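Local coordinates for kirola (Actinidia deliciosa, PDB 4IGV), which is a kiwifruit allergen of the ripening-related MLP family, of unestablished physiological role, that probably binds small hydrophobic ligands, at residues G17-F20 with Y21-R25; F85-E89 with G90-E94. All blocks are in the same frame, centred on the assembly; numbering follows the deposited sequence.

Contact 1 (G17-F20 with Y21-R25)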
loop_
_atom_site.group_PDB
_atom_site.type_symbol
_atom_site.label_atom_id
_atom_site.label_comp_id
_atom_site.label_asym_id
_atom_site.label_seq_id
_atom_site.Cartn_x
_atom_site.Cartn_y
_atom_site.Cartn_z
ATOM N N GLY A 17 3.277 -10.779 -11.412
ATOM C CA GLY A 17 2.146 -10.057 -10.874
ATOM C C GLY A 17 1.250 -10.895 -10.011
ATOM O O GLY A 17 0.612 -10.381 -9.105
ATOM N N ILE A 18 1.109 -12.174 -10.344
ATOM C CA ILE A 18 0.257 -13.042 -9.518
ATOM C C ILE A 18 0.785 -13.095 -8.106
ATOM O O ILE A 18 0.034 -13.044 -7.117
ATOM C CB ILE A 18 0.071 -14.418 -10.128
ATOM C CG1 ILE A 18 -0.626 -14.349 -11.492
ATOM C CG2 ILE A 18 -0.772 -15.334 -9.166
ATOM C CD1 ILE A 18 -0.470 -15.683 -12.364
ATOM N N VAL A 19 2.096 -13.189 -7.971
ATOM C CA VAL A 19 2.723 -13.218 -6.665
ATOM C C VAL A 19 2.599 -11.857 -5.951
ATOM O O VAL A 19 2.301 -11.798 -4.772
ATOM C CB VAL A 19 4.167 -13.674 -6.779
ATOM C CG1 VAL A 19 4.747 -13.805 -5.411
ATOM C CG2 VAL A 19 4.234 -15.012 -7.518
ATOM N N PHE A 20 2.685 -10.763 -6.683
ATOM C CA PHE A 20 2.558 -9.462 -6.075
ATOM C C PHE A 20 1.181 -9.290 -5.487
ATOM O O PHE A 20 0.995 -8.822 -4.374
ATOM C CB PHE A 20 2.842 -8.401 -7.143
ATOM C CG PHE A 20 3.246 -7.099 -6.576
ATOM C CD1 PHE A 20 4.572 -6.776 -6.439
ATOM C CD2 PHE A 20 2.279 -6.189 -6.113
ATOM C CE1 PHE A 20 4.974 -5.545 -5.923
ATOM C CE2 PHE A 20 2.635 -4.956 -5.582
ATOM C CZ PHE A 20 4.008 -4.633 -5.451
ATOM N N TYR A 21 0.159 -9.689 -6.255
ATOM C CA TYR A 21 -1.190 -9.618 -5.715
ATOM C C TYR A 21 -1.422 -10.562 -4.546
ATOM O O TYR A 21 -2.104 -10.197 -3.595
ATOM C CB TYR A 21 -2.241 -9.828 -6.807
ATOM C CG TYR A 21 -3.648 -9.456 -6.340
ATOM C CD1 TYR A 21 -3.982 -8.170 -5.979
ATOM C CD2 TYR A 21 -4.609 -10.404 -6.202
ATOM C CE1 TYR A 21 -5.274 -7.851 -5.531
ATOM C CE2 TYR A 21 -5.878 -10.157 -5.792
ATOM C CZ TYR A 21 -6.234 -8.886 -5.428
ATOM O OH TYR A 21 -7.526 -8.598 -5.010
ATOM N N GLU A 22 -0.872 -11.741 -4.601
ATOM C CA GLU A 22 -0.931 -12.693 -3.476
ATOM C C GLU A 22 -0.445 -12.005 -2.210
ATOM O O GLU A 22 -1.043 -12.153 -1.113
ATOM C CB GLU A 22 -0.018 -13.899 -3.778
ATOM C CG GLU A 22 0.207 -14.897 -2.588
ATOM C CD GLU A 22 -1.006 -15.713 -2.445
ATOM O OE1 GLU A 22 -1.965 -15.529 -3.284
ATOM O OE2 GLU A 22 -0.924 -16.634 -1.567
ATOM N N ILE A 23 0.677 -11.311 -2.319
ATOM C CA ILE A 23 1.250 -10.615 -1.167
ATOM C C ILE A 23 0.294 -9.562 -0.650
ATOM O O ILE A 23 -0.002 -9.480 0.536
ATOM C CB ILE A 23 2.646 -10.025 -1.469
ATOM C CG1 ILE A 23 3.596 -11.175 -1.764
ATOM C CG2 ILE A 23 3.101 -9.067 -0.321
ATOM C CD1 ILE A 23 4.911 -10.695 -2.455
ATOM N N PHE A 24 -0.179 -8.679 -1.513
ATOM C CA PHE A 24 -1.015 -7.573 -1.067
ATOM C C PHE A 24 -2.396 -7.954 -0.600
ATOM O O PHE A 24 -2.972 -7.275 0.246
ATOM C CB PHE A 24 -1.038 -6.462 -2.117
ATOM C CG PHE A 24 0.186 -5.569 -1.983
ATOM C CD1 PHE A 24 1.358 -5.876 -2.553
ATOM C CD2 PHE A 24 0.165 -4.523 -1.077
ATOM C CE1 PHE A 24 2.467 -5.082 -2.335
ATOM C CE2 PHE A 24 1.295 -3.725 -0.881
ATOM C CZ PHE A 24 2.429 -4.034 -1.528
ATOM N N ARG A 25 -2.930 -9.043 -1.136
ATOM C CA ARG A 25 -4.212 -9.534 -0.704
ATOM C C ARG A 25 -4.080 -10.482 0.487
ATOM O O ARG A 25 -4.661 -10.192 1.528
ATOM C CB ARG A 25 -4.988 -10.223 -1.835
ATOM C CG ARG A 25 -6.347 -10.691 -1.374
ATOM C CD ARG A 25 -7.211 -11.319 -2.436
ATOM N NE ARG A 25 -8.457 -11.784 -1.833
ATOM C CZ ARG A 25 -9.349 -12.539 -2.437
ATOM N NH1 ARG A 25 -9.206 -12.834 -3.702
ATOM N NH2 ARG A 25 -10.459 -12.886 -1.812
#

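Contact 2 (F85-E89 with G90-E94)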
loop_
_atom_site.group_PDB
_atom_site.type_symbol
_atom_site.label_atom_id
_atom_site.label_comp_id
_atom_site.label_asym_id
_atom_site.label_seq_id
_atom_site.Cartn_x
_atom_site.Cartn_y
_atom_site.Cartn_z
ATOM N N PHE A 85 -7.234 -0.115 0.514
ATOM C CA PHE A 85 -6.977 0.090 1.941
ATOM C C PHE A 85 -7.424 1.489 2.348
ATOM O O PHE A 85 -7.106 2.482 1.684
ATOM C CB PHE A 85 -5.501 -0.002 2.199
ATOM C CG PHE A 85 -4.885 -1.334 1.865
ATOM C CD1 PHE A 85 -4.877 -2.371 2.779
ATOM C CD2 PHE A 85 -4.318 -1.537 0.639
ATOM C CE1 PHE A 85 -4.299 -3.633 2.432
ATOM C CE2 PHE A 85 -3.733 -2.777 0.283
ATOM C CZ PHE A 85 -3.736 -3.817 1.184
ATOM N N LYS A 86 -8.266 1.577 3.374
ATOM C CA LYS A 86 -8.676 2.855 3.956
ATOM C C LYS A 86 -7.891 3.070 5.252
ATOM O O LYS A 86 -7.998 2.251 6.141
ATOM C CB LYS A 86 -10.185 2.902 4.238
ATOM C CG LYS A 86 -10.615 4.133 5.007
ATOM C CD LYS A 86 -12.124 4.086 5.264
ATOM C CE LYS A 86 -12.545 5.161 6.182
ATOM N NZ LYS A 86 -13.995 4.917 6.430
ATOM N N ILE A 87 -7.173 4.167 5.375
ATOM C CA ILE A 87 -6.452 4.484 6.599
ATOM C C ILE A 87 -7.412 5.084 7.588
ATOM O O ILE A 87 -8.108 6.053 7.268
ATOM C CB ILE A 87 -5.238 5.433 6.355
ATOM C CG1 ILE A 87 -4.325 4.869 5.261
ATOM C CG2 ILE A 87 -4.509 5.697 7.726
ATOM C CD1 ILE A 87 -3.182 5.796 4.813
ATOM N N VAL A 88 -7.512 4.502 8.775
ATOM C CA VAL A 88 -8.506 4.969 9.759
ATOM C C VAL A 88 -7.877 5.597 10.956
ATOM O O VAL A 88 -8.490 6.485 11.582
ATOM C CB VAL A 88 -9.500 3.893 10.153
ATOM C CG1 VAL A 88 -10.311 3.468 8.871
ATOM C CG2 VAL A 88 -8.911 2.719 10.840
ATOM N N GLU A 89 -6.661 5.204 11.290
ATOM C CA GLU A 89 -5.900 5.838 12.362
ATOM C C GLU A 89 -4.435 5.873 12.018
ATOM O O GLU A 89 -3.968 5.042 11.246
ATOM C CB GLU A 89 -6.041 5.056 13.683
ATOM C CG GLU A 89 -7.407 4.915 14.232
ATOM C CD GLU A 89 -7.441 4.223 15.610
ATOM O OE1 GLU A 89 -6.450 3.540 15.991
ATOM O OE2 GLU A 89 -8.466 4.369 16.318
ATOM N N GLY A 90 -3.722 6.806 12.594
ATOM C CA GLY A 90 -2.273 6.836 12.520
ATOM C C GLY A 90 -1.739 8.194 12.202
ATOM O O GLY A 90 -2.467 9.178 12.159
ATOM N N ASP A 91 -0.431 8.259 12.018
ATOM C CA ASP A 91 0.235 9.544 11.804
ATOM C C ASP A 91 -0.394 10.297 10.636
ATOM O O ASP A 91 -0.519 11.528 10.687
ATOM C CB ASP A 91 1.735 9.346 11.576
ATOM C CG ASP A 91 2.430 8.732 12.775
ATOM O OD1 ASP A 91 3.139 9.453 13.498
ATOM O OD2 ASP A 91 2.280 7.524 13.043
ATOM N N LEU A 92 -0.704 9.600 9.555
ATOM C CA LEU A 92 -1.308 10.278 8.366
ATOM C C LEU A 92 -2.584 11.033 8.660
ATOM O O LEU A 92 -2.884 12.066 8.021
ATOM C CB LEU A 92 -1.542 9.268 7.228
ATOM C CG LEU A 92 -0.326 8.870 6.400
ATOM C CD1 LEU A 92 -0.457 7.558 5.668
ATOM C CD2 LEU A 92 0.076 10.041 5.424
ATOM N N MET A 93 -3.298 10.581 9.680
ATOM C CA MET A 93 -4.551 11.214 10.053
ATOM C C MET A 93 -4.333 12.559 10.730
ATOM O O MET A 93 -5.270 13.291 10.972
ATOM C CB MET A 93 -5.354 10.295 10.979
ATOM C CG MET A 93 -5.787 8.984 10.345
ATOM S SD MET A 93 -6.982 9.232 9.008
ATOM C CE MET A 93 -5.846 9.135 7.646
ATOM N N GLU A 94 -3.090 12.884 11.045
ATOM C CA GLU A 94 -2.769 14.203 11.579
ATOM C C GLU A 94 -2.741 15.239 10.470
ATOM O O GLU A 94 -2.767 16.442 10.769
ATOM C CB GLU A 94 -1.421 14.178 12.300
ATOM C CG GLU A 94 -1.429 13.337 13.570
ATOM C CD GLU A 94 -0.032 13.156 14.176
ATOM O OE1 GLU A 94 0.961 13.081 13.416
ATOM O OE2 GLU A 94 0.070 13.092 15.418
#

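Contact 1 (G17-F20 with Y21-R25)
The rings of F20 and F24, one helical turn apart, form an offset, nearly parallel pair with little overlap, their planes at 19°. Their centroids are 5.0 Å apart. The closest approach, 3.3 Å, runs from F20 CE2 to F24 CE1. With CG anti to the backbone N (chi1 -158°), the F20 ring is held out from the helix on the flank where F24, a turn later, leans back to meet it. The same residues are tied through the main chain, F24 N donating to F20 O at 3.1 Å, and that oxygen also sits in the plane of the F24 ring, at its edge. Y21 N gives G17 O a nearly straight bond (3.0 Å, 170° at the hydrogen); its ring turns to another flank, under R25 CB, and its hydroxyl is hydrogen-bonded to S82 O. V19 CG1 meets I23 CD1 more loosely, at 4.3 Å. I144 of helix 131-145 packs against F20 and F24, while W116 meets the F24 ring nearly at right angles. Successive i to i+4 bonds from G17 to F24 mark a regular alpha-helix with its aromatic flank turned to the core, here the first of the two short helices that follow the opening strand in the Bet v 1 fold.

Contact 2 (F85-E89 with G90-E94)
M93 folds its thioether back over the end of strand 82-88, lying across I87 and the backbone that follows it. The chain is bent at both chi2 (-66°) and chi3 (98°), and this double bend turns the terminal methyl toward the strand: CE comes within 3.7 Å of I87 CG2, while SD stands 3.8 Å from I87 O. Nearer its root, M93 CG rests 3.7 Å from E89 CA, so the one side chain spans the corner of the chain from I87 to E89.

I87 presents two branches to the segment that follows it. With CG1 anti to its own carbonyl carbon, CG2 is left for M93 and CD1 extends to L92, where the two delta methyls, I87 CD1 and L92 CD1, meet at 3.4 Å, tighter than an ordinary van der Waals contact. I87 is buried, and F99 of strand 96-107 packs against both I87 and M93.

No hydrogen bond joins the two segments; across them the side-chain contacts are apolar. At G90, with phi positive at 134°, a beta carbon would collide with E89 O, which suits glycine. The G90 carbonyl then accepts a bond from M93 N at 3.0 Å, and E94 N similarly reaches D91 O at 2.9 Å, winding 91-94 into a 3-10 turn. D91 OD2 ties this turn to strand 65-77 by accepting a bond from T68 N.

At the strand's end V88 and E89 both face K70 of strand 65-77, a classic beta bulge in that pairing. The corner at E89, G90 and the 3-10 turn 91-94 then make the connection to strand 96-107, the other antiparallel neighbour of 82-88 in the Bet v 1-type sheet.

Contact 1 closes before contact 2 opens along the chain, and their centres lie about 23 Å apart, on opposite sides of the centre of the single chain. The first belongs to helix 17-25, the second to the end of strand 82-88 and the turn leading into strand 96-107. That last strand connects them: its V103 touches F24 and also F85, while F99, earlier in the same strand, packs against contact 2. The two sites meet directly as well, F85 CZ lying 3.7 Å from F24 O. Contact 1 thus packs on the curved seven-stranded antiparallel sheet, and contact 2 ends one of its inner strands; in Bet v 1 relatives this sheet wraps round the long C-terminal helix, here 131-145, and encloses a hydrophobic pocket.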